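Local atomic coordinates of carbonic anhydrase (Unidentified, PDB entry 3R1W), a protein that probably catalyses the reversible hydration of carbon dioxide to bicarbonate, as a trimeric left-handed beta-helix enzyme of the gamma-class carbonic anhydrase type. Residues V111-I119 with V129-V137. Sequence-based numbering, arbitrary orientation.
Sequences VLIGMKSMI and VIVAAGATV
Two successive coils of a left-handed parallel beta-helix stack here, strands 111-113 and 118-119 lying in register on 130-131 and 136-137, with a type II turn rounding the corner in each coil. Backbone hydrogen bonds of parallel-sheet type join the two coils: Val131 N reaches Leu112 O at 2.8 Å and almost straight (176°), and Val137 N meets Met118 O at 2.8 Å. At the corner, Gly114 N bonds to Val131 O; a side chain on Gly114 would run into the backbone of Ala132 and Ala133, while Gly134 suits the positive phi of its turn. Inside the coil, branched aliphatics stack: CD1 of Ile119 presses on CG2 of Val137 at a tight 3.3 Å and also meets CG1 of Val131 (4.1 Å). On the outer face Leu112 and Ile130 lie side by side, covered by helix 162-184, where both touch Phe168. Ser117, buried at the corner, has OG between its own N and carbonyl carbon (chi1 66°), which turns the hydroxyl back to donate in plane to a lone pair of Gly114 O (2.8 Å), an oxygen that also accepts from Ser117 N. An alanine here would probably leave Gly114 O with only the turn's backbone bond within the corner. Lys116 NZ hydrogen-bonds to Gln99 O of a neighbouring subunit and Gln99 OE1 of its own chain. Such stacked corners are characteristic of the hexapeptide-repeat left-handed beta-helix.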
ATOM      1  N   VAL B 111     -16.944  -9.287  10.376  1.00 10.26           N
ATOM      2  CA  VAL B 111     -16.965  -8.314   9.295  1.00  8.41           C
ATOM      3  C   VAL B 111     -15.837  -8.641   8.315  1.00  7.72           C
ATOM      4  O   VAL B 111     -14.735  -9.008   8.733  1.00  9.89           O
ATOM      5  CB  VAL B 111     -16.780  -6.879   9.851  1.00 10.99           C
ATOM      6  CG1 VAL B 111     -16.595  -5.879   8.730  1.00 10.07           C
ATOM      7  CG2 VAL B 111     -17.977  -6.487  10.729  1.00 15.86           C
ATOM      8  N   LEU B 112     -16.132  -8.530   7.020  1.00  7.17           N
ATOM      9  CA  LEU B 112     -15.143  -8.704   5.965  1.00  9.41           C
ATOM     10  C   LEU B 112     -14.809  -7.347   5.380  1.00 13.68           C
ATOM     11  O   LEU B 112     -15.668  -6.709   4.772  1.00 15.22           O
ATOM     12  CB  LEU B 112     -15.717  -9.576   4.848  1.00 13.47           C
ATOM     13  CG  LEU B 112     -15.088 -10.915   4.491  1.00 26.96           C
ATOM     14  CD1 LEU B 112     -15.790 -11.486   3.261  1.00 17.39           C
ATOM     15  CD2 LEU B 112     -13.596 -10.767   4.233  1.00 25.32           C
ATOM     16  N   ILE B 113     -13.570  -6.904   5.547  1.00 10.15           N
ATOM     17  CA  ILE B 113     -13.131  -5.673   4.897  1.00 10.80           C
ATOM     18  C   ILE B 113     -12.243  -6.052   3.713  1.00 14.86           C
ATOM     19  O   ILE B 113     -11.159  -6.590   3.898  1.00 11.91           O
ATOM     20  CB  ILE B 113     -12.402  -4.738   5.884  1.00  9.67           C
ATOM     21  CG1 ILE B 113     -13.394  -4.226   6.939  1.00 15.10           C
ATOM     22  CG2 ILE B 113     -11.779  -3.544   5.151  1.00 11.85           C
ATOM     23  CD1 ILE B 113     -12.764  -3.920   8.242  1.00 22.06           C
ATOM     24  N   GLY B 114     -12.725  -5.802   2.496  1.00 10.57           N
ATOM     25  CA  GLY B 114     -12.017  -6.229   1.298  1.00 10.68           C
ATOM     26  C   GLY B 114     -10.651  -5.600   1.137  1.00  7.43           C
ATOM     27  O   GLY B 114     -10.381  -4.509   1.649  1.00  7.36           O
ATOM     28  N   MET B 115      -9.776  -6.280   0.407  1.00  7.55           N
ATOM     29  CA  MET B 115      -8.448  -5.727   0.174  1.00  9.53           C
ATOM     30  C   MET B 115      -8.546  -4.374  -0.529  1.00 12.56           C
ATOM     31  O   MET B 115      -9.401  -4.162  -1.388  1.00  8.36           O
ATOM     32  CB  MET B 115      -7.571  -6.701  -0.623  1.00 11.30           C
ATOM     33  CG  MET B 115      -8.224  -7.243  -1.866  1.00 10.73           C
ATOM     34  SD  MET B 115      -7.274  -8.597  -2.624  1.00 10.21           S
ATOM     35  CE  MET B 115      -8.406  -8.932  -3.977  1.00 14.92           C
ATOM     36  N   LYS B 116      -7.682  -3.452  -0.122  1.00  8.41           N
ATOM     37  CA  LYS B 116      -7.563  -2.163  -0.777  1.00  6.28           C
ATOM     38  C   LYS B 116      -8.752  -1.247  -0.495  1.00  8.50           C
ATOM     39  O   LYS B 116      -8.884  -0.193  -1.120  1.00 11.25           O
ATOM     40  CB  LYS B 116      -7.426  -2.380  -2.286  1.00 15.52           C
ATOM     41  CG  LYS B 116      -6.826  -1.233  -3.033  1.00 26.77           C
ATOM     42  CD  LYS B 116      -5.340  -1.241  -2.861  1.00 25.98           C
ATOM     43  CE  LYS B 116      -4.626  -1.321  -4.203  1.00 27.18           C
ATOM     44  NZ  LYS B 116      -3.170  -1.102  -3.986  1.00 18.41           N
ATOM     45  N   SER B 117      -9.620  -1.637   0.434  1.00  4.94           N
ATOM     46  CA  SER B 117     -10.721  -0.760   0.805  1.00  6.47           C
ATOM     47  C   SER B 117     -10.238   0.280   1.811  1.00 10.16           C
ATOM     48  O   SER B 117      -9.163   0.139   2.402  1.00  8.34           O
ATOM     49  CB  SER B 117     -11.921  -1.545   1.336  1.00 14.36           C
ATOM     50  OG  SER B 117     -11.633  -2.182   2.559  1.00 15.14           O
ATOM     51  N   MET B 118     -11.031   1.328   1.988  1.00  5.42           N
ATOM     52  CA  MET B 118     -10.661   2.432   2.862  1.00  6.68           C
ATOM     53  C   MET B 118     -11.877   2.825   3.691  1.00  7.44           C
ATOM     54  O   MET B 118     -12.955   3.051   3.144  1.00 10.48           O
ATOM     55  CB  MET B 118     -10.163   3.620   2.026  1.00  5.28           C
ATOM     56  CG  MET B 118      -9.853   4.856   2.846  1.00  8.73           C
ATOM     57  SD  MET B 118      -8.824   6.046   1.958  1.00 12.91           S
ATOM     58  CE  MET B 118      -7.254   5.232   1.952  1.00 70.72           C
ATOM     59  N   ILE B 119     -11.711   2.855   5.011  1.00  4.43           N
ATOM     60  CA  ILE B 119     -12.797   3.238   5.915  1.00  6.79           C
ATOM     61  C   ILE B 119     -12.332   4.456   6.696  1.00  8.60           C
ATOM     62  O   ILE B 119     -11.316   4.398   7.383  1.00  9.69           O
ATOM     63  CB  ILE B 119     -13.113   2.131   6.933  1.00  7.57           C
ATOM     64  CG1 ILE B 119     -13.092   0.748   6.276  1.00 17.99           C
ATOM     65  CG2 ILE B 119     -14.448   2.402   7.630  1.00 12.65           C
ATOM     66  CD1 ILE B 119     -14.107   0.563   5.191  1.00 20.25           C
ATOM     67  N   VAL B 129     -21.147  -7.398   8.179  1.00  7.70           N
ATOM     68  CA  VAL B 129     -21.174  -6.585   6.981  1.00 10.57           C
ATOM     69  C   VAL B 129     -20.006  -7.010   6.100  1.00  7.90           C
ATOM     70  O   VAL B 129     -18.955  -7.394   6.608  1.00 10.03           O
ATOM     71  CB  VAL B 129     -21.004  -5.085   7.339  1.00  9.28           C
ATOM     72  CG1 VAL B 129     -20.629  -4.273   6.110  1.00  9.46           C
ATOM     73  CG2 VAL B 129     -22.273  -4.548   8.024  1.00  8.94           C
ATOM     74  N   ILE B 130     -20.202  -6.961   4.789  1.00  9.42           N
ATOM     75  CA  ILE B 130     -19.110  -7.156   3.841  1.00 11.17           C
ATOM     76  C   ILE B 130     -18.816  -5.834   3.148  1.00 11.85           C
ATOM     77  O   ILE B 130     -19.717  -5.211   2.578  1.00 10.93           O
ATOM     78  CB  ILE B 130     -19.454  -8.214   2.768  1.00 11.29           C
ATOM     79  CG1 ILE B 130     -19.523  -9.610   3.395  1.00  7.82           C
ATOM     80  CG2 ILE B 130     -18.420  -8.183   1.640  1.00 10.53           C
ATOM     81  CD1 ILE B 130     -20.071 -10.675   2.454  1.00  9.45           C
ATOM     82  N   VAL B 131     -17.559  -5.398   3.223  1.00  9.64           N
ATOM     83  CA  VAL B 131     -17.094  -4.235   2.471  1.00 10.86           C
ATOM     84  C   VAL B 131     -16.267  -4.766   1.310  1.00 11.29           C
ATOM     85  O   VAL B 131     -15.223  -5.397   1.510  1.00  9.40           O
ATOM     86  CB  VAL B 131     -16.251  -3.266   3.340  1.00  8.26           C
ATOM     87  CG1 VAL B 131     -15.748  -2.072   2.501  1.00  7.79           C
ATOM     88  CG2 VAL B 131     -17.067  -2.774   4.533  1.00  8.76           C
ATOM     89  N   ALA B 132     -16.762  -4.545   0.098  1.00  8.44           N
ATOM     90  CA  ALA B 132     -16.135  -5.108  -1.098  1.00  8.43           C
ATOM     91  C   ALA B 132     -14.745  -4.545  -1.281  1.00  7.45           C
ATOM     92  O   ALA B 132     -14.464  -3.411  -0.870  1.00  9.74           O
ATOM     93  CB  ALA B 132     -16.983  -4.820  -2.329  1.00 14.60           C
ATOM     94  N   ALA B 133     -13.881  -5.333  -1.911  1.00  6.12           N
ATOM     95  CA  ALA B 133     -12.529  -4.886  -2.220  1.00  7.85           C
ATOM     96  C   ALA B 133     -12.552  -3.536  -2.934  1.00 10.82           C
ATOM     97  O   ALA B 133     -13.354  -3.319  -3.839  1.00 12.36           O
ATOM     98  CB  ALA B 133     -11.815  -5.932  -3.078  1.00  9.54           C
ATOM     99  N   GLY B 134     -11.668  -2.630  -2.526  1.00  6.10           N
ATOM    100  CA  GLY B 134     -11.529  -1.350  -3.198  1.00  5.33           C
ATOM    101  C   GLY B 134     -12.559  -0.291  -2.834  1.00 10.28           C
ATOM    102  O   GLY B 134     -12.536   0.811  -3.389  1.00 11.86           O
ATOM    103  N   ALA B 135     -13.436  -0.599  -1.885  1.00  7.21           N
ATOM    104  CA  ALA B 135     -14.484   0.348  -1.502  1.00 10.43           C
ATOM    105  C   ALA B 135     -13.928   1.498  -0.675  1.00 13.58           C
ATOM    106  O   ALA B 135     -12.920   1.350   0.011  1.00  9.61           O
ATOM    107  CB  ALA B 135     -15.587  -0.354  -0.733  1.00 10.03           C
ATOM    108  N   THR B 136     -14.592   2.647  -0.742  1.00 11.06           N
ATOM    109  CA  THR B 136     -14.289   3.726   0.192  1.00  9.99           C
ATOM    110  C   THR B 136     -15.533   4.083   0.990  1.00 11.19           C
ATOM    111  O   THR B 136     -16.524   4.574   0.437  1.00 11.53           O
ATOM    112  CB  THR B 136     -13.785   4.990  -0.510  1.00  9.82           C
ATOM    113  OG1 THR B 136     -12.582   4.700  -1.229  1.00 14.43           O
ATOM    114  CG2 THR B 136     -13.509   6.076   0.518  1.00 13.65           C
ATOM    115  N   VAL B 137     -15.473   3.831   2.293  1.00  9.72           N
ATOM    116  CA  VAL B 137     -16.568   4.163   3.196  1.00  8.74           C
ATOM    117  C   VAL B 137     -16.321   5.559   3.736  1.00 12.62           C
ATOM    118  O   VAL B 137     -15.371   5.785   4.483  1.00  9.85           O
ATOM    119  CB  VAL B 137     -16.659   3.146   4.352  1.00 10.56           C
ATOM    120  CG1 VAL B 137     -17.799   3.491   5.309  1.00 11.27           C
ATOM    121  CG2 VAL B 137     -16.841   1.733   3.791  1.00 12.61           C
TER